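Local coordinates for putative major capsid protein (Cafeteriavirus-dependent mavirus, PDB 6G43) that probably forms the outer shell of the virus particle, with three copies of its double jelly-roll fold joining into a capsomer, at the interface of chains A and B. Numbering follows the deposited sequence. Chains: chain A/B, Putative major capsid protein.

Contacts 1 and 2 belong to one patch: their C-alpha centres lie about 5 Å apart, and they share A:Gly166, A:Thr167 and B:Ala399. Between C-alpha centres, contact 3 lies about 37 Å from contact 1 and 32 Å from contact 2, and contact 4 about 49 Å from contact 1 and 34 Å from contact 3. A:Gly36 takes part in contact 3 and B:Gly36 in contact 4, as expected when identical subunits meet through different surfaces. Small patches of differing chemistry together could hold adjacent subunits of the three-chain assembly in register, with contact 4 made by the N-terminal arm of chain A.

Contact 1: the interface of chains A and B. Residues chain A 165-167; chain B 399-401, 403, 419.
In A:Gln165 the CG atom stands anti to the carbonyl carbon (chi1 -64°) and the chain continues extended, which carries its terminal amide across the boundary to B:Thr403. There both ends of the amide are used. Carbonyl oxygen OE1 accepts the backbone N of B:Thr403 at 3.2 Å, in a nearly straight bond (163° at the hydrogen) whose donor sits somewhat tilted from the carbonyl plane. Amide nitrogen NE2 in turn donates to hydroxyl OG1 of the same threonine at 3.0 Å, a more bent bond, with the acceptor also tilted from the amide plane. Two bonds to one residue restrain the rotation of the amide and make its two ends distinguishable, a compact case of a glutamine reading a helix start.

Beside this polar clasp, in a small mixed patch that probably helps hold the capsid trimer, methyl CG2 of A:Thr167 rests 3.5 Å from CG2 of B:Ile419 and also meets the CB methyl of B:Ala399. B:Asn400, which itself borders A:Thr167 through CB, also steadies B:Ile419: its side-chain oxygen OD1 accepts the backbone N of B:Ile419 at 3.0 Å, tying two stretches of chain B together.

Within the fold, chain A supplies the start of the 3-10 helix 166-168 and the residue preceding it, whereas chain B offers the first turn of helix 401-405, the loop leading into it, and B:Ile419 just beyond helix 414-417.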
ATOM      1  N   GLN A 165      -9.746  -2.762  18.273  1.00 22.61           N
ATOM      2  CA  GLN A 165      -8.631  -2.287  19.072  1.00 22.65           C
ATOM      3  C   GLN A 165      -7.324  -2.476  18.303  1.00 22.72           C
ATOM      4  O   GLN A 165      -7.287  -3.185  17.292  1.00 22.83           O
ATOM      5  CB  GLN A 165      -8.600  -3.036  20.403  1.00 22.74           C
ATOM      6  CG  GLN A 165      -9.820  -2.771  21.284  1.00 22.71           C
ATOM      7  CD  GLN A 165      -9.992  -3.796  22.388  1.00 22.42           C
ATOM      8  OE1 GLN A 165      -9.684  -3.528  23.544  1.00 22.55           O
ATOM      9  NE2 GLN A 165     -10.488  -4.975  22.036  1.00 22.38           N
ATOM     10  N   GLY A 166      -6.260  -1.841  18.784  1.00 22.83           N
ATOM     11  CA  GLY A 166      -4.952  -1.875  18.113  1.00 23.04           C
ATOM     12  C   GLY A 166      -4.501  -3.271  17.715  1.00 23.36           C
ATOM     13  O   GLY A 166      -4.152  -3.518  16.557  1.00 23.65           O
ATOM     14  N   THR A 167      -4.536  -4.183  18.683  1.00 23.55           N
ATOM     15  CA  THR A 167      -4.141  -5.576  18.482  1.00 23.58           C
ATOM     16  C   THR A 167      -5.097  -6.391  17.596  1.00 23.88           C
ATOM     17  O   THR A 167      -4.703  -7.429  17.068  1.00 23.92           O
ATOM     18  CB  THR A 167      -4.008  -6.297  19.837  1.00 23.58           C
ATOM     19  OG1 THR A 167      -5.183  -6.064  20.622  1.00 23.13           O
ATOM     20  CG2 THR A 167      -2.787  -5.797  20.601  1.00 23.55           C
TER
ATOM     21  N   ALA B 399      -2.851  -1.331  24.392  1.00 22.66           N
ATOM     22  CA  ALA B 399      -3.382  -1.559  23.046  1.00 22.54           C
ATOM     23  C   ALA B 399      -4.790  -2.164  22.995  1.00 22.35           C
ATOM     24  O   ALA B 399      -5.455  -2.060  21.959  1.00 22.08           O
ATOM     25  CB  ALA B 399      -2.416  -2.436  22.256  1.00 22.56           C
ATOM     26  N   ASN B 400      -5.235  -2.800  24.083  1.00 22.31           N
ATOM     27  CA  ASN B 400      -6.537  -3.481  24.108  1.00 22.34           C
ATOM     28  C   ASN B 400      -7.310  -3.222  25.409  1.00 22.79           C
ATOM     29  O   ASN B 400      -7.674  -4.147  26.138  1.00 22.39           O
ATOM     30  CB  ASN B 400      -6.364  -4.987  23.829  1.00 21.91           C
ATOM     31  CG  ASN B 400      -5.494  -5.693  24.861  1.00 21.70           C
ATOM     32  OD1 ASN B 400      -4.798  -5.058  25.652  1.00 21.52           O
ATOM     33  ND2 ASN B 400      -5.546  -7.020  24.862  1.00 21.78           N
ATOM     34  N   GLY B 401      -7.592  -1.945  25.651  1.00 23.52           N
ATOM     35  CA  GLY B 401      -8.277  -1.492  26.866  1.00 23.77           C
ATOM     36  C   GLY B 401      -9.642  -2.101  27.142  1.00 24.30           C
ATOM     37  O   GLY B 401      -9.977  -2.355  28.300  1.00 24.18           O
ATOM     38  N   THR B 403     -10.790  -5.125  26.035  1.00 26.52           N
ATOM     39  CA  THR B 403     -10.513  -6.510  26.424  1.00 27.12           C
ATOM     40  C   THR B 403     -10.140  -6.642  27.906  1.00 28.01           C
ATOM     41  O   THR B 403     -10.585  -7.577  28.573  1.00 28.71           O
ATOM     42  CB  THR B 403      -9.372  -7.113  25.576  1.00 26.97           C
ATOM     43  OG1 THR B 403      -9.669  -6.953  24.183  1.00 26.64           O
ATOM     44  CG2 THR B 403      -9.179  -8.604  25.883  1.00 26.99           C
ATOM     45  N   ILE B 419      -2.107  -6.053  26.581  1.00 26.38           N
ATOM     46  CA  ILE B 419      -1.077  -5.997  25.545  1.00 25.66           C
ATOM     47  C   ILE B 419      -0.760  -4.524  25.310  1.00 25.07           C
ATOM     48  O   ILE B 419      -1.670  -3.693  25.222  1.00 24.85           O
ATOM     49  CB  ILE B 419      -1.547  -6.660  24.228  1.00 25.42           C
ATOM     50  CG1 ILE B 419      -1.869  -8.143  24.464  1.00 25.26           C
ATOM     51  CG2 ILE B 419      -0.479  -6.533  23.140  1.00 25.34           C
ATOM     52  CD1 ILE B 419      -2.643  -8.802  23.338  1.00 25.13           C
TER

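Contact 2: the interface of chains A and B. Residues chain A 166-167, 172, 179; chain B 151, 392, 399.
This is a small polar and hydrated subunit interface between two copies of the capsid protein, and it probably helps to fix their register within the trimer. B:Tyr151 projects from chain B and touches chain A. Methyl CG2 of A:Thr167 lies over the middle of one face of the phenol, 3.8 Å from the ring centroid of B:Tyr151, a CH-pi contact.

Within chain B, OG of B:Ser392 lies at the ring's edge, in its plane, 2.8 Å from OH of B:Tyr151. Because OG of B:Ser392 points anti to the backbone N (chi1 -178°), it can also donate to the carbonyl O of A:Gly179 at 2.7 Å. The serine thus links tyrosine to the opposite backbone, and with its own proton committed it would probably accept that of the phenol. Carbonyl O of A:Gly166 is 3.0 Å from the OH of B:Tyr151, but the hydroxyl stands over the flat face of this peptide group, not toward the end of the carbonyl, so any hydrogen bond there would be poorly directed.

Water extends the direct bonds. Hydroxyl OG of A:Ser172, in the 3-10 helix 172-174, holds two waters. Water 2 lies 2.6 Å from OG of A:Ser172 and 2.9 Å from OH of B:Tyr151. Water 1, 2.7 Å from the same A:Ser172 OG, is bonded to the backbone N of B:Ser392 in helix 391-394, at 161° at the hydrogen.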
ATOM      1  N   GLY A 166      -6.260  -1.841  18.784  1.00 22.83           N
ATOM      2  CA  GLY A 166      -4.952  -1.875  18.113  1.00 23.04           C
ATOM      3  C   GLY A 166      -4.501  -3.271  17.715  1.00 23.36           C
ATOM      4  O   GLY A 166      -4.152  -3.518  16.557  1.00 23.65           O
ATOM      5  N   THR A 167      -4.536  -4.183  18.683  1.00 23.55           N
ATOM      6  CA  THR A 167      -4.141  -5.576  18.482  1.00 23.58           C
ATOM      7  C   THR A 167      -5.097  -6.391  17.596  1.00 23.88           C
ATOM      8  O   THR A 167      -4.703  -7.429  17.068  1.00 23.92           O
ATOM      9  CB  THR A 167      -4.008  -6.297  19.837  1.00 23.58           C
ATOM     10  OG1 THR A 167      -5.183  -6.064  20.622  1.00 23.13           O
ATOM     11  CG2 THR A 167      -2.787  -5.797  20.601  1.00 23.55           C
ATOM     12  N   SER A 172      -3.758  -0.519  12.461  1.00 25.74           N
ATOM     13  CA  SER A 172      -4.175   0.318  13.589  1.00 26.06           C
ATOM     14  C   SER A 172      -4.294   1.807  13.230  1.00 26.53           C
ATOM     15  O   SER A 172      -5.061   2.533  13.864  1.00 26.47           O
ATOM     16  CB  SER A 172      -3.228   0.135  14.777  1.00 25.97           C
ATOM     17  OG  SER A 172      -1.968   0.727  14.528  1.00 26.25           O
ATOM     18  N   GLY A 179      -6.758   2.128  21.730  1.00 23.68           N
ATOM     19  CA  GLY A 179      -5.434   1.529  21.612  1.00 23.42           C
ATOM     20  C   GLY A 179      -4.890   1.642  20.201  1.00 23.38           C
ATOM     21  O   GLY A 179      -4.076   0.816  19.785  1.00 23.13           O
TER
ATOM     22  N   TYR B 151       3.755  -5.020  18.960  1.00 23.80           N
ATOM     23  CA  TYR B 151       3.262  -5.143  20.339  1.00 23.39           C
ATOM     24  C   TYR B 151       4.202  -5.972  21.216  1.00 23.77           C
ATOM     25  O   TYR B 151       4.938  -6.831  20.718  1.00 24.05           O
ATOM     26  CB  TYR B 151       1.839  -5.721  20.330  1.00 23.04           C
ATOM     27  CG  TYR B 151       0.891  -4.811  19.585  1.00 22.62           C
ATOM     28  CD1 TYR B 151       0.487  -3.599  20.142  1.00 22.21           C
ATOM     29  CD2 TYR B 151       0.450  -5.120  18.296  1.00 22.38           C
ATOM     30  CE1 TYR B 151      -0.347  -2.734  19.459  1.00 21.97           C
ATOM     31  CE2 TYR B 151      -0.392  -4.257  17.601  1.00 22.13           C
ATOM     32  CZ  TYR B 151      -0.785  -3.063  18.190  1.00 21.99           C
ATOM     33  OH  TYR B 151      -1.613  -2.190  17.525  1.00 21.66           O
ATOM     34  N   SER B 392       0.146   3.345  17.766  1.00 21.95           N
ATOM     35  CA  SER B 392      -0.215   2.266  18.688  1.00 21.68           C
ATOM     36  C   SER B 392       1.012   1.495  19.182  1.00 21.84           C
ATOM     37  O   SER B 392       1.093   1.143  20.360  1.00 22.26           O
ATOM     38  CB  SER B 392      -1.199   1.311  18.016  1.00 21.63           C
ATOM     39  OG  SER B 392      -1.607   0.282  18.900  1.00 21.37           O
ATOM     40  N   ALA B 399      -2.851  -1.331  24.392  1.00 22.66           N
ATOM     41  CA  ALA B 399      -3.382  -1.559  23.046  1.00 22.54           C
ATOM     42  C   ALA B 399      -4.790  -2.164  22.995  1.00 22.35           C
ATOM     43  O   ALA B 399      -5.455  -2.060  21.959  1.00 22.08           O
ATOM     44  CB  ALA B 399      -2.416  -2.436  22.256  1.00 22.56           C
TER
HETATM   45  O   HOH W   1      -1.739   3.279  15.523  1.00 15.31           O
HETATM   46  O   HOH W   2      -0.097  -0.930  15.391  1.00 23.26           O

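Contact 3: the interface of chains A and B. Residues chain A 34-36; chain B 429, 431, 442, 520.
The C-terminal carboxylate of B:Gly520 is shared by two arginines, one from each chain, in a charged subunit contact built round a chain end. From its own chain, NH2 of B:Arg429 donates to O of B:Gly520 at 2.9 Å, lying in the carbonyl plane on a lone pair. From across the boundary, NE of A:Arg34 reaches the other carboxylate oxygen, B:Gly520 OXT, at 3.3 Å in a weak but fairly straight bond. This carboxylate is the end of the crystallised chain, which lacks the C-terminal domain; in an uncleaved full-length protein a peptide group would presumably replace it.

Gathered about one anion, the two guanidinium groups overlap with their planes 36° apart. NE of A:Arg34 lies over one face of the B:Arg429 group, near its rim, and the carboxylate carbon meets the edge of the A:Arg34 group. The bend at chi3 of A:Arg34 (-73°) turns its guanidinium toward B:Arg429 and the end of B:Gly520. Lower down, the CD methylenes of A:Arg34 and B:Arg429 touch at 3.7 Å. Such pairing illustrates how a shared carboxylate can let two cationic groups lie close, its negative charge probably offsetting theirs.

Next to the pair, CB of B:Ser431 packs 3.7 Å from the backbone N of A:Gly36. Chain A enters the site at the end of strand 29-34 and in the loop that follows; chain B contributes the 3-10 helix 430-433, the residue before it, and the tail after strand 516-518.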
ATOM      1  N   ARG A  34      21.782  20.097   6.022  1.00 37.35           N
ATOM      2  CA  ARG A  34      20.351  20.356   6.140  1.00 38.41           C
ATOM      3  C   ARG A  34      19.990  21.513   7.071  1.00 38.59           C
ATOM      4  O   ARG A  34      20.654  21.757   8.084  1.00 38.74           O
ATOM      5  CB  ARG A  34      19.642  19.082   6.609  1.00 39.15           C
ATOM      6  CG  ARG A  34      18.131  19.090   6.418  1.00 40.07           C
ATOM      7  CD  ARG A  34      17.503  17.811   6.939  1.00 40.84           C
ATOM      8  NE  ARG A  34      17.780  16.661   6.072  1.00 41.64           N
ATOM      9  CZ  ARG A  34      16.976  16.187   5.113  1.00 42.31           C
ATOM     10  NH1 ARG A  34      15.791  16.740   4.846  1.00 42.71           N
ATOM     11  NH2 ARG A  34      17.366  15.129   4.405  1.00 42.39           N
ATOM     12  N   ILE A  35      18.937  22.226   6.680  1.00 38.41           N
ATOM     13  CA  ILE A  35      18.130  23.047   7.581  1.00 38.34           C
ATOM     14  C   ILE A  35      16.697  22.533   7.470  1.00 37.32           C
ATOM     15  O   ILE A  35      16.326  21.930   6.461  1.00 36.88           O
ATOM     16  CB  ILE A  35      18.201  24.560   7.254  1.00 38.93           C
ATOM     17  CG1 ILE A  35      17.930  24.832   5.767  1.00 39.07           C
ATOM     18  CG2 ILE A  35      19.561  25.116   7.654  1.00 39.53           C
ATOM     19  CD1 ILE A  35      17.723  26.296   5.440  1.00 39.45           C
ATOM     20  N   GLY A  36      15.902  22.760   8.509  1.00 36.50           N
ATOM     21  CA  GLY A  36      14.524  22.275   8.549  1.00 35.42           C
ATOM     22  C   GLY A  36      13.677  23.038   9.542  1.00 34.21           C
ATOM     23  O   GLY A  36      14.190  23.841  10.320  1.00 34.31           O
TER
ATOM     24  N   ARG B 429      17.235  14.803  13.808  1.00 25.04           N
ATOM     25  CA  ARG B 429      18.364  15.450  13.142  1.00 25.83           C
ATOM     26  C   ARG B 429      18.782  16.679  13.948  1.00 26.11           C
ATOM     27  O   ARG B 429      17.988  17.196  14.735  1.00 25.84           O
ATOM     28  CB  ARG B 429      17.949  15.894  11.742  1.00 26.28           C
ATOM     29  CG  ARG B 429      17.530  14.769  10.812  1.00 26.59           C
ATOM     30  CD  ARG B 429      16.856  15.330   9.573  1.00 27.04           C
ATOM     31  NE  ARG B 429      16.427  14.280   8.649  1.00 27.66           N
ATOM     32  CZ  ARG B 429      17.218  13.628   7.794  1.00 28.13           C
ATOM     33  NH1 ARG B 429      16.698  12.693   7.005  1.00 28.24           N
ATOM     34  NH2 ARG B 429      18.523  13.885   7.714  1.00 28.27           N
ATOM     35  N   SER B 431      19.044  19.677  12.807  1.00 27.58           N
ATOM     36  CA  SER B 431      18.137  20.743  12.367  1.00 27.68           C
ATOM     37  C   SER B 431      16.796  20.767  13.116  1.00 27.97           C
ATOM     38  O   SER B 431      16.190  21.831  13.253  1.00 28.46           O
ATOM     39  CB  SER B 431      17.878  20.631  10.864  1.00 28.11           C
ATOM     40  OG  SER B 431      17.347  19.360  10.529  1.00 28.72           O
ATOM     41  N   ALA B 442      24.409  19.311  10.185  1.00 36.11           N
ATOM     42  CA  ALA B 442      24.796  17.975   9.740  1.00 35.33           C
ATOM     43  C   ALA B 442      26.079  18.019   8.905  1.00 34.96           C
ATOM     44  O   ALA B 442      26.214  18.853   8.008  1.00 34.38           O
ATOM     45  CB  ALA B 442      23.665  17.345   8.943  1.00 35.17           C
ATOM     46  N   GLY B 520      23.146  14.108   4.474  1.00 43.10           N
ATOM     47  CA  GLY B 520      22.334  15.245   4.899  1.00 43.92           C
ATOM     48  C   GLY B 520      21.259  14.854   5.888  1.00 43.91           C
ATOM     49  O   GLY B 520      20.758  13.730   5.897  1.00 45.19           O
ATOM     50  OXT GLY B 520      20.866  15.672   6.712  1.00 43.49           O
TER

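Contact 4: the interface of chains A and B. Residues chain A 18, 20-21; chain B 36-37, 68, 273, 276, 279.
A:Tyr21 points its phenol edge-first at the indole of B:Trp273, and the two side chains meet at a slant. Indole nitrogen NE1 of B:Trp273 lies in the plane of the tyrosine ring and donates to its hydroxyl OH at 2.9 Å (151° at the hydrogen), while that hydroxyl sits 19° out of the indole plane. The indole itself is held flat from within chain B, by CB of B:Leu68 over the centre of one face and CG2 of B:Ile37 toward the rim of the opposite face. This packing within chain B probably helps to fix the direction of the N-H offered to chain A.

Around the phenol the contacts are apolar. B:Ile279 runs at about a right angle to it, its CD1 3.6 Å from CD1 of A:Tyr21 and its CG2 branch reaching the CD2 side, so the two branches span the base of the ring. B:Pro276 points against the tyrosine and packs on the same face as B:Ile279, nearer the hydroxyl end, with CD 3.8 Å from CZ of A:Tyr21. A:Tyr21 ends the short 3-10 helix 19-21, where its CG is anti to the carbonyl carbon (chi1 -72°), aiming the ring into chain B. The site is thus a socket for an N-terminal arm, and it probably helps bind neighbouring subunits together in the trimer.

B:Leu68 reaches the phenol too, its CD1 3.9 Å from CE1 of A:Tyr21. Ring carbon CG of A:Pro18 rests 4.0 Å from CA of B:Gly36.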
ATOM      1  N   PRO A  18      20.725  -1.031 -15.957  1.00 34.73           N
ATOM      2  CA  PRO A  18      20.383  -0.698 -14.565  1.00 33.84           C
ATOM      3  C   PRO A  18      21.064   0.564 -14.031  1.00 32.91           C
ATOM      4  O   PRO A  18      22.169   0.907 -14.461  1.00 32.24           O
ATOM      5  CB  PRO A  18      20.866  -1.920 -13.772  1.00 33.99           C
ATOM      6  CG  PRO A  18      20.983  -3.018 -14.758  1.00 34.11           C
ATOM      7  CD  PRO A  18      21.335  -2.371 -16.059  1.00 34.39           C
ATOM      8  N   ALA A  20      22.431   0.895 -11.222  1.00 31.50           N
ATOM      9  CA  ALA A  20      23.686   0.464 -10.589  1.00 31.53           C
ATOM     10  C   ALA A  20      24.941   0.748 -11.427  1.00 31.37           C
ATOM     11  O   ALA A  20      26.008   1.001 -10.861  1.00 31.67           O
ATOM     12  CB  ALA A  20      23.614  -1.018 -10.247  1.00 31.34           C
ATOM     13  N   TYR A  21      24.814   0.691 -12.756  1.00 30.91           N
ATOM     14  CA  TYR A  21      25.928   1.010 -13.663  1.00 30.96           C
ATOM     15  C   TYR A  21      26.206   2.511 -13.822  1.00 30.78           C
ATOM     16  O   TYR A  21      27.255   2.879 -14.348  1.00 31.10           O
ATOM     17  CB  TYR A  21      25.730   0.366 -15.047  1.00 30.77           C
ATOM     18  CG  TYR A  21      25.914  -1.145 -15.102  1.00 30.57           C
ATOM     19  CD1 TYR A  21      26.944  -1.790 -14.403  1.00 30.39           C
ATOM     20  CD2 TYR A  21      25.076  -1.931 -15.896  1.00 30.56           C
ATOM     21  CE1 TYR A  21      27.108  -3.168 -14.472  1.00 30.58           C
ATOM     22  CE2 TYR A  21      25.234  -3.310 -15.972  1.00 30.63           C
ATOM     23  CZ  TYR A  21      26.251  -3.924 -15.259  1.00 30.70           C
ATOM     24  OH  TYR A  21      26.413  -5.288 -15.331  1.00 30.68           O
TER
ATOM     25  N   GLY B  36      21.524  -6.146 -18.546  1.00 36.12           N
ATOM     26  CA  GLY B  36      21.238  -6.211 -17.115  1.00 35.34           C
ATOM     27  C   GLY B  36      22.220  -7.083 -16.372  1.00 34.19           C
ATOM     28  O   GLY B  36      23.040  -7.771 -16.982  1.00 34.17           O
ATOM     29  N   ILE B  37      22.133  -7.036 -15.045  1.00 33.32           N
ATOM     30  CA  ILE B  37      22.944  -7.874 -14.176  1.00 32.87           C
ATOM     31  C   ILE B  37      22.370  -9.291 -14.287  1.00 32.66           C
ATOM     32  O   ILE B  37      21.234  -9.513 -13.871  1.00 32.67           O
ATOM     33  CB  ILE B  37      22.923  -7.371 -12.715  1.00 32.92           C
ATOM     34  CG1 ILE B  37      23.563  -5.978 -12.630  1.00 32.92           C
ATOM     35  CG2 ILE B  37      23.669  -8.331 -11.791  1.00 32.77           C
ATOM     36  CD1 ILE B  37      23.311  -5.253 -11.327  1.00 33.15           C
ATOM     37  N   LEU B  68      33.255  -7.938 -11.457  1.00 25.94           N
ATOM     38  CA  LEU B  68      32.239  -7.298 -10.616  1.00 25.55           C
ATOM     39  C   LEU B  68      31.619  -8.282  -9.633  1.00 25.04           C
ATOM     40  O   LEU B  68      31.286  -9.406 -10.003  1.00 24.83           O
ATOM     41  CB  LEU B  68      31.133  -6.676 -11.474  1.00 25.59           C
ATOM     42  CG  LEU B  68      31.550  -5.602 -12.486  1.00 25.79           C
ATOM     43  CD1 LEU B  68      30.310  -5.006 -13.135  1.00 25.92           C
ATOM     44  CD2 LEU B  68      32.390  -4.506 -11.842  1.00 25.82           C
ATOM     45  N   TRP B 273      30.271 -11.358 -12.050  1.00 30.90           N
ATOM     46  CA  TRP B 273      30.140 -11.267 -13.509  1.00 31.17           C
ATOM     47  C   TRP B 273      31.094 -10.255 -14.139  1.00 31.90           C
ATOM     48  O   TRP B 273      31.625  -9.369 -13.463  1.00 31.73           O
ATOM     49  CB  TRP B 273      28.689 -10.940 -13.889  1.00 30.79           C
ATOM     50  CG  TRP B 273      28.235  -9.531 -13.577  1.00 30.27           C
ATOM     51  CD1 TRP B 273      28.124  -8.494 -14.457  1.00 30.16           C
ATOM     52  CD2 TRP B 273      27.811  -9.023 -12.306  1.00 29.90           C
ATOM     53  NE1 TRP B 273      27.666  -7.369 -13.815  1.00 29.97           N
ATOM     54  CE2 TRP B 273      27.465  -7.664 -12.493  1.00 29.97           C
ATOM     55  CE3 TRP B 273      27.694  -9.579 -11.025  1.00 29.90           C
ATOM     56  CZ2 TRP B 273      27.012  -6.853 -11.444  1.00 29.72           C
ATOM     57  CZ3 TRP B 273      27.238  -8.770  -9.980  1.00 29.58           C
ATOM     58  CH2 TRP B 273      26.905  -7.424 -10.199  1.00 29.56           C
ATOM     59  N   PRO B 276      29.845  -5.434 -18.828  1.00 39.54           N
ATOM     60  CA  PRO B 276      29.619  -5.352 -20.273  1.00 40.78           C
ATOM     61  C   PRO B 276      30.348  -4.157 -20.893  1.00 42.13           C
ATOM     62  O   PRO B 276      30.510  -3.127 -20.240  1.00 41.52           O
ATOM     63  CB  PRO B 276      28.102  -5.186 -20.379  1.00 40.31           C
ATOM     64  CG  PRO B 276      27.719  -4.487 -19.124  1.00 40.07           C
ATOM     65  CD  PRO B 276      28.664  -4.984 -18.065  1.00 39.74           C
ATOM     66  N   ILE B 279      28.527  -0.223 -21.443  1.00 46.74           N
ATOM     67  CA  ILE B 279      28.566   0.854 -20.432  1.00 46.25           C
ATOM     68  C   ILE B 279      29.863   1.685 -20.426  1.00 46.00           C
ATOM     69  O   ILE B 279      29.939   2.704 -19.736  1.00 45.57           O
ATOM     70  CB  ILE B 279      28.260   0.350 -18.994  1.00 46.15           C
ATOM     71  CG1 ILE B 279      29.295  -0.667 -18.493  1.00 46.35           C
ATOM     72  CG2 ILE B 279      26.862  -0.247 -18.932  1.00 46.03           C
ATOM     73  CD1 ILE B 279      29.315  -0.811 -16.986  1.00 46.07           C
TER